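Local coordinates for protein cytochrome c-550 (Paracoccus denitrificans, PDB 1COT) that binds a covalently attached heme c whose iron has two axial protein ligands, and probably serves as an electron carrier, at residues F102-G105 with K106-D110; V112-L115 with A116-P120. All coordinates share one frame; numbering follows the deposited sequence.

Both contacts are local and lie in series near the C-terminal end of the chain, neither nesting in nor crossing the other. Contact 1 comes first: the chain leaves the heme-lining loop after helix 83-91, turns through G105 and K106, and enters helix 108-117, bringing M104 against the turn and Q108 back over it. Contact 2 follows on the same helix, where residues 112-115 meet 116-120 and the last turn gives way to an irregular tail. Their centres are 15 Å apart. Contact 1 joins the helix start to helices 5-11 and 73-81; contact 2 continues the packing on both helices and adds strand 21-22 and nearby loops.

Contact 1: residues F102-G105 with K106-D110; sequences FKMG and KNQAD. With HEC (heme c), chain B.
M104 lies on the buried side of the turn that leads into helix 108-117, with its thioether running alongside the carbonyls of K106 and N107. SD of M104 lies 3.5 Å from K106 O, and the extended chain carries CE on to 4.1 Å from N107 O. Towards the heme, M104 SD also lies 4.1 Å from HEC CBB. F102, further back in the loop, lays one ring face over the heme methyl CMC, which sits towards the rim of the ring, while CE2 of F102 approaches HEC CBB at 3.7 Å.

The other side of the turn, where G105 and K106 are exposed, is looser and carries a bridging water. Q108 bends at chi2 (97°), which folds its amide back towards the backbone of M104 and G105; CG of Q108 lies 3.2 Å from M104 O. The water links the two segments, donating to G105 O over 2.7 Å and accepting from Q108 NE2, which also bonds T81 OG1.

Around this turn, M104 touches E11 of helix 5-11 and pairs through its backbone with V80, while Q108 packs on I77 and V80 of helix 73-81.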
loop_
_atom_site.group_PDB
_atom_site.type_symbol
_atom_site.label_atom_id
_atom_site.label_comp_id
_atom_site.label_asym_id
_atom_site.label_seq_id
_atom_site.Cartn_x
_atom_site.Cartn_y
_atom_site.Cartn_z
ATOM N N PHE A 102 6.838 -1.840 8.722
ATOM C CA PHE A 102 7.524 -0.650 8.257
ATOM C C PHE A 102 6.669 0.590 8.411
ATOM O O PHE A 102 5.480 0.568 8.092
ATOM C CB PHE A 102 7.844 -0.814 6.776
ATOM C CG PHE A 102 8.865 0.176 6.298
ATOM C CD1 PHE A 102 10.211 -0.030 6.608
ATOM C CD2 PHE A 102 8.452 1.270 5.539
ATOM C CE1 PHE A 102 11.195 0.849 6.164
ATOM C CE2 PHE A 102 9.412 2.173 5.091
ATOM C CZ PHE A 102 10.752 1.933 5.407
ATOM N N LYS A 103 7.276 1.668 8.891
ATOM C CA LYS A 103 6.553 2.907 9.089
ATOM C C LYS A 103 7.258 4.014 8.348
ATOM O O LYS A 103 8.485 4.044 8.281
ATOM C CB LYS A 103 6.600 3.332 10.557
ATOM C CG LYS A 103 6.020 2.305 11.516
ATOM C CD LYS A 103 6.524 2.459 12.952
ATOM C CE LYS A 103 6.729 1.137 13.647
ATOM N NZ LYS A 103 8.038 0.989 14.289
ATOM N N MET A 104 6.466 4.929 7.815
ATOM C CA MET A 104 7.020 6.057 7.104
ATOM C C MET A 104 6.511 7.321 7.771
ATOM O O MET A 104 5.342 7.669 7.630
ATOM C CB MET A 104 6.686 6.013 5.609
ATOM C CG MET A 104 7.827 6.533 4.781
ATOM S SD MET A 104 7.182 7.245 3.256
ATOM C CE MET A 104 8.730 7.567 2.382
ATOM N N GLY A 105 7.389 7.992 8.515
ATOM C CA GLY A 105 7.011 9.198 9.240
ATOM C C GLY A 105 7.079 10.514 8.492
ATOM O O GLY A 105 6.660 11.547 9.017
ATOM N N LYS A 106 7.615 10.513 7.292
ATOM C CA LYS A 106 7.675 11.762 6.576
ATOM C C LYS A 106 7.690 11.465 5.087
ATOM O O LYS A 106 8.018 10.355 4.677
ATOM C CB LYS A 106 8.872 12.608 6.982
ATOM C CG LYS A 106 10.172 11.957 6.537
ATOM C CD LYS A 106 11.457 12.576 7.067
ATOM C CE LYS A 106 12.697 12.183 6.274
ATOM N NZ LYS A 106 13.843 13.080 6.489
ATOM N N ASN A 107 7.311 12.451 4.286
ATOM C CA ASN A 107 7.286 12.289 2.841
ATOM C C ASN A 107 6.298 11.268 2.322
ATOM O O ASN A 107 6.443 10.748 1.222
ATOM C CB ASN A 107 8.673 11.964 2.264
ATOM C CG ASN A 107 9.636 13.060 2.642
ATOM O OD1 ASN A 107 9.298 14.250 2.594
ATOM N ND2 ASN A 107 10.837 12.656 3.044
ATOM N N GLN A 108 5.283 10.999 3.141
ATOM C CA GLN A 108 4.250 10.040 2.772
ATOM C C GLN A 108 3.525 10.450 1.491
ATOM O O GLN A 108 3.274 9.631 0.618
ATOM C CB GLN A 108 3.242 9.764 3.916
ATOM C CG GLN A 108 3.869 9.275 5.238
ATOM C CD GLN A 108 4.035 10.447 6.167
ATOM O OE1 GLN A 108 4.592 11.478 5.787
ATOM N NE2 GLN A 108 3.548 10.309 7.395
ATOM N N ALA A 109 3.180 11.726 1.371
ATOM C CA ALA A 109 2.482 12.201 0.189
ATOM C C ALA A 109 3.254 12.013 -1.117
ATOM O O ALA A 109 2.661 11.757 -2.159
ATOM C CB ALA A 109 2.088 13.661 0.349
ATOM N N ASP A 110 4.576 12.141 -1.058
ATOM C CA ASP A 110 5.383 11.978 -2.249
ATOM C C ASP A 110 5.345 10.544 -2.722
ATOM O O ASP A 110 5.118 10.257 -3.886
ATOM C CB ASP A 110 6.835 12.324 -1.934
ATOM C CG ASP A 110 7.044 13.762 -1.591
ATOM O OD1 ASP A 110 6.147 14.581 -2.067
ATOM O OD2 ASP A 110 7.985 14.129 -0.924
HETATM FE FE HEC B . 4.302 -2.483 2.424
HETATM C CHA HEC B . 1.370 -4.124 2.367
HETATM C CHB HEC B . 2.842 0.230 1.079
HETATM C CHC HEC B . 7.265 -0.825 2.489
HETATM C CHD HEC B . 5.851 -5.228 3.654
HETATM N NA HEC B . 2.481 -2.013 1.849
HETATM C C1A HEC B . 1.381 -2.862 1.903
HETATM C C2A HEC B . 0.225 -2.170 1.380
HETATM C C3A HEC B . 0.614 -0.936 1.010
HETATM C C4A HEC B . 2.011 -0.848 1.298
HETATM C CMA HEC B . -0.222 0.172 0.414
HETATM C CAA HEC B . -1.157 -2.759 1.286
HETATM C CBA HEC B . -1.330 -3.396 -0.101
HETATM C CGA HEC B . -2.716 -3.960 -0.429
HETATM O O1A HEC B . -2.648 -4.747 -1.333
HETATM O O2A HEC B . -3.756 -3.677 0.113
HETATM N NB HEC B . 4.938 -0.689 1.928
HETATM C C1B HEC B . 4.169 0.261 1.330
HETATM C C2B HEC B . 4.993 1.402 1.071
HETATM C C3B HEC B . 6.213 1.095 1.480
HETATM C C4B HEC B . 6.173 -0.196 2.017
HETATM C CMB HEC B . 4.454 2.707 0.456
HETATM C CAB HEC B . 7.372 2.009 1.518
HETATM C CBB HEC B . 7.322 3.324 2.241
HETATM N NC HEC B . 6.133 -2.891 2.964
HETATM C C1C HEC B . 7.253 -2.104 2.915
HETATM C C2C HEC B . 8.413 -2.834 3.380
HETATM C C3C HEC B . 8.001 -4.083 3.693
HETATM C C4C HEC B . 6.598 -4.115 3.419
HETATM C CMC HEC B . 9.823 -2.264 3.485
HETATM C CAC HEC B . 8.789 -5.258 4.207
HETATM C CBC HEC B . 9.976 -5.256 5.117
HETATM N ND HEC B . 3.721 -4.309 2.950
HETATM C C1D HEC B . 4.528 -5.309 3.427
HETATM C C2D HEC B . 3.721 -6.492 3.661
HETATM C C3D HEC B . 2.475 -6.157 3.274
HETATM C C4D HEC B . 2.468 -4.803 2.852
HETATM C CMD HEC B . 4.209 -7.808 4.223
HETATM C CAD HEC B . 1.263 -6.994 3.415
HETATM C CBD HEC B . 0.686 -6.509 4.781
HETATM C CGD HEC B . -0.289 -7.386 5.473
HETATM O O1D HEC B . -0.759 -8.393 5.000
HETATM O O2D HEC B . -0.626 -6.988 6.617
HETATM O O HOH W 1 4.130 12.097 9.702
#

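Contact 2: residues V112-L115 with A116-P120; sequences VAFL and AQNSP
F114 and N118, one helical turn apart, meet where helix 108-117 ends. The phenyl ring swings out with CG anti to its own backbone N (chi1 177°), and the carboxamide of N118 comes over one face: ND2 stands 3.3 Å above the ring plane, offset towards the rim, with ring and amide planes 74° apart.

Followed outwards, the N118 side chain begins with CB 3.7 Å from L115 O; CG then lies 3.8 Å from F114 O, and at the tip ND2 meets two neighbours. It donates to F114 O over 3.0 Å, with an N-H...O angle of 139°, and comes within 3.4 Å of F114 CE1. The backbone N of N118 donates to the same carbonyl from the opposite face of its plane, so two bonds grip F114 O. With an alanine in place of F114 the ring face is gone, and the N118 amide, held then by its bond to the backbone carbonyl, would probably be left with a gap beside ND2 and be freer to turn.

Beyond N118, S119 turns its hydroxyl back to donate to L115 O from above the carbonyl plane; the same OG is hydrogen-bonded to V43 N. F114 and N118 both pack on I21 of strand 21-22, and L115 touches F12 and approaches the heme to about 4 Å between nearest atoms. Regular i+4 bonds, A116 N to V112 O and Q117 N to A113 O, precede the bonds by which the side chains of N118 and S119 reach back to the carbonyls of F114 and L115: this is the closing turn of the C-terminal helix of the cytochrome c fold.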
loop_
_atom_site.group_PDB
_atom_site.type_symbol
_atom_site.label_atom_id
_atom_site.label_comp_id
_atom_site.label_asym_id
_atom_site.label_seq_id
_atom_site.Cartn_x
_atom_site.Cartn_y
_atom_site.Cartn_z
ATOM N N VAL A 112 3.120 8.398 -2.044
ATOM C CA VAL A 112 1.773 8.095 -2.489
ATOM C C VAL A 112 1.526 8.650 -3.890
ATOM O O VAL A 112 0.879 8.017 -4.724
ATOM C CB VAL A 112 0.724 8.458 -1.444
ATOM C CG1 VAL A 112 -0.676 8.390 -2.045
ATOM C CG2 VAL A 112 0.837 7.505 -0.270
ATOM N N ALA A 113 2.065 9.834 -4.159
ATOM C CA ALA A 113 1.915 10.451 -5.469
ATOM C C ALA A 113 2.525 9.552 -6.546
ATOM O O ALA A 113 2.006 9.414 -7.650
ATOM C CB ALA A 113 2.571 11.828 -5.491
ATOM N N PHE A 114 3.643 8.933 -6.224
ATOM C CA PHE A 114 4.296 8.061 -7.157
ATOM C C PHE A 114 3.462 6.807 -7.348
ATOM O O PHE A 114 3.389 6.275 -8.449
ATOM C CB PHE A 114 5.631 7.673 -6.553
ATOM C CG PHE A 114 6.397 6.710 -7.393
ATOM C CD1 PHE A 114 6.878 7.093 -8.645
ATOM C CD2 PHE A 114 6.663 5.450 -6.870
ATOM C CE1 PHE A 114 7.633 6.209 -9.421
ATOM C CE2 PHE A 114 7.427 4.564 -7.630
ATOM C CZ PHE A 114 7.893 4.950 -8.886
ATOM N N LEU A 115 2.848 6.310 -6.270
ATOM C CA LEU A 115 2.023 5.128 -6.411
ATOM C C LEU A 115 0.857 5.483 -7.326
ATOM O O LEU A 115 0.419 4.671 -8.138
ATOM C CB LEU A 115 1.471 4.700 -5.049
ATOM C CG LEU A 115 2.582 4.189 -4.149
ATOM C CD1 LEU A 115 1.982 3.813 -2.803
ATOM C CD2 LEU A 115 3.234 2.957 -4.773
ATOM N N ALA A 116 0.365 6.706 -7.198
ATOM C CA ALA A 116 -0.734 7.160 -8.013
ATOM C C ALA A 116 -0.342 7.257 -9.484
ATOM O O ALA A 116 -1.102 6.936 -10.391
ATOM C CB ALA A 116 -1.220 8.507 -7.512
ATOM N N GLN A 117 0.876 7.695 -9.726
ATOM C CA GLN A 117 1.348 7.808 -11.076
ATOM C C GLN A 117 1.328 6.422 -11.717
ATOM O O GLN A 117 1.094 6.247 -12.908
ATOM C CB GLN A 117 2.775 8.381 -11.007
ATOM C CG GLN A 117 3.577 8.227 -12.314
ATOM C CD GLN A 117 4.936 8.889 -12.243
ATOM O OE1 GLN A 117 5.037 10.124 -12.160
ATOM N NE2 GLN A 117 5.991 8.077 -12.296
ATOM N N ASN A 118 1.587 5.422 -10.879
ATOM C CA ASN A 118 1.620 4.035 -11.298
ATOM C C ASN A 118 0.281 3.306 -11.107
ATOM O O ASN A 118 0.247 2.078 -11.041
ATOM C CB ASN A 118 2.805 3.294 -10.658
ATOM C CG ASN A 118 4.098 3.837 -11.227
ATOM O OD1 ASN A 118 4.429 3.562 -12.392
ATOM N ND2 ASN A 118 4.818 4.630 -10.441
ATOM N N SER A 119 -0.816 4.065 -11.065
ATOM C CA SER A 119 -2.187 3.574 -10.921
ATOM C C SER A 119 -2.935 4.352 -11.980
ATOM O O SER A 119 -3.845 5.120 -11.692
ATOM C CB SER A 119 -2.748 3.925 -9.551
ATOM O OG SER A 119 -2.041 3.145 -8.610
ATOM N N PRO A 120 -2.505 4.141 -13.224
ATOM C CA PRO A 120 -3.081 4.856 -14.345
ATOM C C PRO A 120 -4.563 4.800 -14.597
ATOM O O PRO A 120 -5.173 5.743 -15.108
ATOM C CB PRO A 120 -2.280 4.440 -15.580
ATOM C CG PRO A 120 -1.656 3.106 -15.228
ATOM C CD PRO A 120 -1.631 3.038 -13.709
#